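Local coordinates for D-glycero-alpha-D-manno-heptose 7-phosphate kinase (Campylobacter jejuni subsp. jejuni, PDB 4N3O) that phosphorylates D-glycero-alpha-D-manno-heptose 7-phosphate at C-1 with ATP, giving the 1,7-bisphosphate in the pathway to GDP-heptose for capsule polysaccharide, at the interface of chains A and B. Coordinates in Å, arbitrary orientation; residue numbers count along the deposited sequence, not the author numbering. Chains: chain A/B, Putative D-glycero-D-manno-heptose 7-phosphate kinase.

The interface of chains A and B. Residues chain A 8, 47, 49, 105; chain B 310-311.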
loop_
_atom_site.group_PDB
_atom_site.type_symbol
_atom_site.label_atom_id
_atom_site.label_comp_id
_atom_site.label_asym_id
_atom_site.label_seq_id
_atom_site.Cartn_x
_atom_site.Cartn_y
_atom_site.Cartn_z
ATOM N N ARG A 8 -14.957 -11.012 -7.381
ATOM C CA ARG A 8 -13.548 -10.812 -7.215
ATOM C C ARG A 8 -13.275 -10.821 -5.741
ATOM O O ARG A 8 -14.141 -10.434 -4.952
ATOM C CB ARG A 8 -13.072 -9.466 -7.785
ATOM C CG ARG A 8 -13.381 -9.211 -9.265
ATOM C CD ARG A 8 -12.419 -8.186 -9.847
ATOM N NE ARG A 8 -12.994 -7.497 -10.988
ATOM C CZ ARG A 8 -13.056 -7.994 -12.222
ATOM N NH1 ARG A 8 -13.632 -7.279 -13.163
ATOM N NH2 ARG A 8 -12.577 -9.208 -12.515
ATOM N N THR A 47 -10.405 -13.780 -9.349
ATOM C CA THR A 47 -11.596 -13.438 -10.106
ATOM C C THR A 47 -12.305 -14.763 -10.448
ATOM O O THR A 47 -11.682 -15.698 -10.976
ATOM C CB THR A 47 -11.281 -12.676 -11.391
ATOM O OG1 THR A 47 -10.913 -11.342 -11.062
ATOM C CG2 THR A 47 -12.482 -12.605 -12.263
ATOM N N ILE A 49 -15.529 -16.201 -12.583
ATOM C CA ILE A 49 -16.571 -15.877 -13.565
ATOM C C ILE A 49 -17.452 -17.071 -13.909
ATOM O O ILE A 49 -16.974 -18.098 -14.400
ATOM C CB ILE A 49 -15.982 -15.337 -14.891
ATOM C CG1 ILE A 49 -14.958 -14.227 -14.626
ATOM C CG2 ILE A 49 -17.088 -14.798 -15.796
ATOM C CD1 ILE A 49 -14.220 -13.797 -15.869
ATOM N N HIS A 105 -9.519 -17.222 -11.881
ATOM C CA HIS A 105 -8.246 -16.637 -12.289
ATOM C C HIS A 105 -7.570 -16.039 -11.069
ATOM O O HIS A 105 -8.215 -15.310 -10.336
ATOM C CB HIS A 105 -8.505 -15.537 -13.326
ATOM C CG HIS A 105 -9.464 -15.928 -14.407
ATOM N ND1 HIS A 105 -9.054 -16.307 -15.666
ATOM C CD2 HIS A 105 -10.818 -15.993 -14.418
ATOM C CE1 HIS A 105 -10.114 -16.580 -16.411
ATOM N NE2 HIS A 105 -11.197 -16.394 -15.676
ATOM N N PRO B 310 -8.931 -7.317 -15.238
ATOM C CA PRO B 310 -8.100 -7.888 -14.179
ATOM C C PRO B 310 -7.560 -9.287 -14.494
ATOM O O PRO B 310 -6.469 -9.628 -14.029
ATOM C CB PRO B 310 -9.030 -7.892 -12.970
ATOM C CG PRO B 310 -9.971 -6.763 -13.249
ATOM C CD PRO B 310 -10.212 -6.807 -14.734
ATOM N N THR B 311 -8.288 -10.080 -15.285
ATOM C CA THR B 311 -7.809 -11.440 -15.643
ATOM C C THR B 311 -6.617 -11.369 -16.613
ATOM O O THR B 311 -5.996 -12.384 -16.931
ATOM C CB THR B 311 -8.913 -12.358 -16.266
ATOM O OG1 THR B 311 -9.347 -11.834 -17.531
ATOM C CG2 THR B 311 -10.109 -12.514 -15.328
#
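B:Thr311 lays its methyl group over one face of the imidazole ring of A:His105, and B:Pro310 beside it lies over the guanidinium of A:Arg8. The two chain B residues open the helical segment that begins at 310, where proline suits the first turn because its ring takes the place of a backbone N-H that would find no acceptor within the helix. The chain A residues project from three strands, 6-21, 42-50 and 102-108.

The tight part centres on B:Thr311, which buries more surface than any other residue of the patch. Its CG2 stands 3.7 Å from the centroid of the A:His105 ring, a CH-pi contact displaced toward the rim, near CG; the imidazole suits the place by offering a methyl a flat aromatic face. With chi1 65°, B:Thr311 OG1 lies between the backbone N and the carbonyl carbon, which sets CG2 opposite the carbonyl carbon and toward the strands. A beta-branched threonine can thus give a methyl to the sheet while keeping a hydroxyl on another branch. The same methyl lies 3.9 Å from CG2 of A:Thr47.

At the other end, B:Pro310 CG sits 3.5 Å from A:Arg8 CZ, above the middle of the flat guanidinium, and the two side chains cross at about a right angle. Arginine fits here because its face accepts an apolar ring while its N-H groups point outward in the plane. A:Arg8 NH2 donates a hydrogen bond to the hydroxyl OG1 of A:Thr47 at 3.1 Å, with OG1 5° out of the guanidinium plane, which helps fix the rotation of the group beneath the proline. A:Thr47 therefore has two roles, its hydroxyl steadying A:Arg8 within chain A and its methyl packing on B:Thr311.

The fit is looser toward A:Ile49, an apolar branch at the margin that loses little surface to chain B, its CD1 lying 4.3 Å from B:Thr311 CG2. If this two-fold pair also forms in solution, the patch and its twin would help seat the start of a helix of each kinase on the strands of the other.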